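DTDP-4-dehydrorhamnose 3,5-epimerase (Bacillus anthracis str. Ames, PDB 3RYK) probably catalyses the epimerisation of dTDP-4-dehydro-6-deoxyglucose at C3 and C5 of the sugar ring, a step in making dTDP-L-rhamnose. Local coordinates at residues 33-38 against 136-141; 94-99 against 154-159. All coordinates share one frame; numbering follows the deposited sequence.

Contact 1: residues 33-38 against 136-141; sequences TDAKLL and LVPKGF
Lys-36 and Leu-136 form a single antiparallel hydrogen-bonded pair, their CA atoms 5.0 Å apart. The two bonds of the pair are unequal: Leu-136 N reaches Lys-36 O at 2.8 Å, whereas Lys-36 N stands 3.3 Å from Leu-136 O. That second carbonyl is also approached by a CA-H...O contact, with Ala-35 CA 3.4 Å from Leu-136 O. The close packing lies just beyond the pair, where the chain leaves the strand at Pro-138. Its ring is wedged against the turn into strand 35-45: CG lies 3.5 Å from Asp-34 CB, and CD faces the methyl of Ala-35 at 4.1 Å. On its other side, CD sits 3.7 Å above the plane of the Phe-141 ring, offset toward the rim. The loose side belongs to Lys-36 and Asp-34, both partly exposed. Of the lysine side chain only CB comes close, 4.1 Å from Leu-136 CB, and the rest leads away. A chi1 of -60° keeps CG of Asp-34 beside its own backbone N and turns the carboxylate from the proline ring; OD2 is engaged by a salt bridge to Arg-113. Strand 35-45 is flanked by strand 26-31, which bonds to Leu-37, and by strand 134-137; Ile-109 of strand 104-111, in the other sheet of the jelly roll-like fold, packs on Ala-35, Val-137 and Phe-141.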
# COMPACT_ATOMS: atom_id res chain seq x y z
N THR A 33 -13.72 -21.14 -6.38
CA THR A 33 -13.35 -20.93 -7.78
C THR A 33 -12.41 -19.76 -8.09
O THR A 33 -11.39 -19.95 -8.77
CB THR A 33 -14.61 -20.80 -8.70
OG1 THR A 33 -15.51 -21.90 -8.46
CG2 THR A 33 -14.22 -20.79 -10.18
N ASP A 34 -12.75 -18.58 -7.57
CA ASP A 34 -12.02 -17.33 -7.80
C ASP A 34 -11.26 -16.66 -6.64
O ASP A 34 -10.45 -15.78 -6.90
CB ASP A 34 -13.07 -16.35 -8.32
CG ASP A 34 -13.73 -16.84 -9.62
OD1 ASP A 34 -13.01 -17.22 -10.58
OD2 ASP A 34 -14.97 -16.79 -9.69
N ALA A 35 -11.53 -17.03 -5.38
CA ALA A 35 -10.82 -16.42 -4.23
C ALA A 35 -9.41 -16.98 -4.19
O ALA A 35 -9.22 -18.17 -4.25
CB ALA A 35 -11.55 -16.68 -2.93
N LYS A 36 -8.42 -16.11 -4.03
CA LYS A 36 -7.02 -16.54 -4.02
C LYS A 36 -6.19 -15.97 -2.89
O LYS A 36 -6.19 -14.76 -2.69
CB LYS A 36 -6.40 -16.13 -5.37
CG LYS A 36 -7.02 -16.81 -6.59
CD LYS A 36 -6.54 -16.19 -7.89
CE LYS A 36 -7.14 -16.85 -9.13
NZ LYS A 36 -6.69 -18.27 -9.26
N LEU A 37 -5.53 -16.85 -2.15
CA LEU A 37 -4.65 -16.45 -1.05
C LEU A 37 -3.30 -16.40 -1.76
O LEU A 37 -2.87 -17.40 -2.32
CB LEU A 37 -4.64 -17.45 0.10
CG LEU A 37 -3.77 -17.07 1.29
CD1 LEU A 37 -4.24 -15.77 1.95
CD2 LEU A 37 -3.78 -18.21 2.30
N LEU A 38 -2.65 -15.24 -1.73
CA LEU A 38 -1.37 -15.03 -2.42
C LEU A 38 -0.20 -14.67 -1.52
O LEU A 38 -0.37 -14.14 -0.43
CB LEU A 38 -1.57 -13.85 -3.37
CG LEU A 38 -2.71 -13.91 -4.40
CD1 LEU A 38 -2.82 -12.61 -5.21
CD2 LEU A 38 -2.55 -15.11 -5.30
N LEU A 136 -7.40 -12.19 -2.54
CA LEU A 136 -8.09 -11.63 -3.68
C LEU A 136 -9.54 -12.03 -3.43
O LEU A 136 -9.87 -13.22 -3.43
CB LEU A 136 -7.56 -12.20 -5.01
CG LEU A 136 -8.09 -11.63 -6.34
CD1 LEU A 136 -9.58 -11.90 -6.57
CD2 LEU A 136 -7.79 -10.15 -6.42
N VAL A 137 -10.39 -11.03 -3.15
CA VAL A 137 -11.80 -11.25 -2.88
C VAL A 137 -12.57 -10.88 -4.16
O VAL A 137 -12.65 -9.70 -4.54
CB VAL A 137 -12.32 -10.37 -1.73
CG1 VAL A 137 -13.71 -10.81 -1.31
CG2 VAL A 137 -11.38 -10.43 -0.53
N PRO A 138 -13.16 -11.88 -4.84
CA PRO A 138 -13.88 -11.56 -6.06
C PRO A 138 -15.18 -10.81 -5.82
O PRO A 138 -15.62 -10.64 -4.68
CB PRO A 138 -14.23 -12.94 -6.64
CG PRO A 138 -13.57 -13.95 -5.82
CD PRO A 138 -13.19 -13.33 -4.53
N LYS A 139 -15.78 -10.34 -6.92
CA LYS A 139 -17.06 -9.66 -6.86
C LYS A 139 -18.07 -10.76 -6.49
O LYS A 139 -17.87 -11.92 -6.85
CB LYS A 139 -17.41 -9.03 -8.21
CG LYS A 139 -16.51 -7.88 -8.60
CD LYS A 139 -16.91 -7.30 -9.93
CE LYS A 139 -16.09 -6.06 -10.24
NZ LYS A 139 -16.50 -5.42 -11.51
N GLY A 140 -19.13 -10.41 -5.76
CA GLY A 140 -20.13 -11.39 -5.34
C GLY A 140 -19.88 -12.00 -3.98
O GLY A 140 -20.55 -12.98 -3.59
N PHE A 141 -18.91 -11.44 -3.26
CA PHE A 141 -18.52 -11.87 -1.92
C PHE A 141 -18.64 -10.79 -0.86
O PHE A 141 -18.54 -9.59 -1.15
CB PHE A 141 -17.03 -12.32 -1.91
CG PHE A 141 -16.76 -13.64 -2.56
CD1 PHE A 141 -16.47 -14.77 -1.79
CD2 PHE A 141 -16.84 -13.79 -3.93
CE1 PHE A 141 -16.23 -16.01 -2.37
CE2 PHE A 141 -16.60 -15.02 -4.53
CZ PHE A 141 -16.30 -16.13 -3.75

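Contact 2: residues 94-99 against 154-159; sequences QTKLIQ and VMYKVD
Thr-95 and Asp-159 close the end of this strand pair with three hydrogen bonds. Thr-95 N gives a nearly straight bond to Asp-159 OD2 (2.7 Å), Thr-95 OG1 donates to Asp-159 OD1 at 2.9 Å, and Asp-159 N returns a longer bond to Thr-95 O. Both donors meet the carboxylate from above its plane, 39° out at OD2 and 50° at OD1; CG, held between its own backbone N and carbonyl carbon (chi1 66°), turns both oxygens back to Thr-95. Farther along, Leu-97 pairs with Lys-157 and Gln-99 with Met-155, each through two backbone bonds. These are antiparallel strands of the jelly roll-like fold; the axes of segments 96-99 and 154-158 come within 4.5 Å. Lys-96, Ile-98, Tyr-156 and Val-158 share one face, where Ile-98 CG1 touches Tyr-156 CB at 3.3 Å and the lysine CD lies obliquely by the tyrosine ring. Ile-98 CG2 and Val-154 CG1 are tight at 3.4 Å. On the other face, Lys-157 NZ forms salt bridges with Asp-71 of its own chain and Asp-71 of the second subunit, which may offset the nearby Lys-157 of that subunit. Gln-94 NE2, lying over Val-158 CG2 at 3.6 Å, donates to Glu-160 O.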
# COMPACT_ATOMS: atom_id res chain seq x y z
N GLN A 94 -17.29 -4.49 -6.17
CA GLN A 94 -15.84 -4.33 -6.08
C GLN A 94 -15.03 -5.60 -5.87
O GLN A 94 -15.36 -6.44 -5.03
CB GLN A 94 -15.51 -3.46 -4.87
CG GLN A 94 -15.92 -1.99 -4.92
CD GLN A 94 -15.78 -1.33 -3.56
OE1 GLN A 94 -16.23 -1.88 -2.55
NE2 GLN A 94 -15.21 -0.13 -3.52
N THR A 95 -13.95 -5.73 -6.65
CA THR A 95 -13.03 -6.84 -6.51
C THR A 95 -12.09 -6.19 -5.50
O THR A 95 -11.78 -5.00 -5.64
CB THR A 95 -12.20 -7.09 -7.77
OG1 THR A 95 -13.07 -7.35 -8.87
CG2 THR A 95 -11.25 -8.26 -7.56
N LYS A 96 -11.67 -6.92 -4.48
CA LYS A 96 -10.76 -6.37 -3.48
C LYS A 96 -9.50 -7.23 -3.40
O LYS A 96 -9.55 -8.39 -3.79
CB LYS A 96 -11.42 -6.32 -2.11
CG LYS A 96 -12.68 -5.48 -2.07
CD LYS A 96 -13.26 -5.43 -0.68
CE LYS A 96 -14.54 -4.63 -0.65
NZ LYS A 96 -15.08 -4.58 0.73
N LEU A 97 -8.41 -6.65 -2.91
CA LEU A 97 -7.11 -7.34 -2.75
C LEU A 97 -6.59 -6.76 -1.45
O LEU A 97 -6.16 -5.61 -1.40
CB LEU A 97 -6.21 -7.08 -3.95
CG LEU A 97 -4.85 -7.79 -4.05
CD1 LEU A 97 -5.03 -9.30 -4.10
CD2 LEU A 97 -4.22 -7.29 -5.32
N ILE A 98 -6.62 -7.57 -0.40
CA ILE A 98 -6.25 -7.15 0.93
C ILE A 98 -4.97 -7.72 1.50
O ILE A 98 -4.64 -8.88 1.28
CB ILE A 98 -7.36 -7.59 1.92
CG1 ILE A 98 -8.76 -7.04 1.55
CG2 ILE A 98 -7.02 -7.16 3.35
CD1 ILE A 98 -9.63 -7.93 0.70
N GLN A 99 -4.27 -6.87 2.25
CA GLN A 99 -3.04 -7.24 2.94
C GLN A 99 -2.96 -6.47 4.26
O GLN A 99 -3.63 -5.43 4.45
CB GLN A 99 -1.78 -6.96 2.12
CG GLN A 99 -1.51 -5.52 1.81
CD GLN A 99 -0.18 -5.30 1.13
OE1 GLN A 99 0.74 -6.11 1.26
NE2 GLN A 99 -0.04 -4.18 0.45
N VAL A 154 -4.63 -2.43 7.93
CA VAL A 154 -4.98 -3.22 6.78
C VAL A 154 -5.08 -2.30 5.57
O VAL A 154 -5.61 -1.19 5.65
CB VAL A 154 -6.34 -3.91 6.98
CG1 VAL A 154 -6.70 -4.76 5.78
CG2 VAL A 154 -6.33 -4.75 8.24
N MET A 155 -4.56 -2.78 4.45
CA MET A 155 -4.60 -2.02 3.22
C MET A 155 -5.27 -2.89 2.19
O MET A 155 -5.05 -4.10 2.15
CB MET A 155 -3.18 -1.70 2.74
CG MET A 155 -3.15 -0.96 1.42
SD MET A 155 -1.50 -0.72 0.74
CE MET A 155 -0.73 0.30 1.99
N TYR A 156 -6.13 -2.29 1.37
CA TYR A 156 -6.78 -3.07 0.33
C TYR A 156 -7.16 -2.22 -0.86
O TYR A 156 -7.60 -1.09 -0.70
CB TYR A 156 -7.94 -3.91 0.84
CG TYR A 156 -9.14 -3.17 1.35
CD1 TYR A 156 -10.26 -3.01 0.54
CD2 TYR A 156 -9.17 -2.67 2.64
CE1 TYR A 156 -11.39 -2.34 1.01
CE2 TYR A 156 -10.27 -2.01 3.11
CZ TYR A 156 -11.38 -1.86 2.29
OH TYR A 156 -12.47 -1.20 2.78
N LYS A 157 -6.96 -2.80 -2.04
CA LYS A 157 -7.26 -2.15 -3.29
C LYS A 157 -8.64 -2.57 -3.74
O LYS A 157 -9.12 -3.64 -3.38
CB LYS A 157 -6.26 -2.58 -4.36
CG LYS A 157 -4.81 -2.32 -4.06
CD LYS A 157 -3.95 -2.94 -5.16
CE LYS A 157 -2.49 -2.57 -4.98
NZ LYS A 157 -2.24 -1.12 -4.76
N VAL A 158 -9.29 -1.72 -4.53
CA VAL A 158 -10.62 -2.01 -5.07
C VAL A 158 -10.61 -1.58 -6.54
O VAL A 158 -10.00 -0.57 -6.88
CB VAL A 158 -11.76 -1.30 -4.29
CG1 VAL A 158 -11.72 -1.70 -2.81
CG2 VAL A 158 -11.70 0.20 -4.45
N ASP A 159 -11.29 -2.33 -7.41
CA ASP A 159 -11.33 -2.01 -8.85
C ASP A 159 -12.53 -1.16 -9.28
O ASP A 159 -12.73 -0.95 -10.49
CB ASP A 159 -11.26 -3.26 -9.74
CG ASP A 159 -12.47 -4.16 -9.62
OD1 ASP A 159 -12.69 -4.97 -10.54
OD2 ASP A 159 -13.21 -4.05 -8.62

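In the fold
Both contacts belong to one antiparallel sheet and meet where strand 134-137 lies beside strand 96-100: Val-137 N is 2.9 Å from Lys-96 O, a probable hydrogen bond, and Val-137 CG2 packs on Ile-98 CD1 at 3.3 Å. Their segments alternate along the chain. Both are buried, contact 2 more extensively (583 Å² against 269 Å²), and it alone reaches the second subunit; contact 1 has a partly exposed rim at Asp-34 and Lys-36. Seven hydrogen bonds cross contact 2, four between strand backbones and three between Thr-95 and Asp-159, against two in contact 1, which has one bridge, with Leu-136 and Pro-138 packing on Asp-34, Ala-35 and Lys-36. Lys-139 reaches back to contact 2, its CG 3.5 Å from Thr-95 OG1.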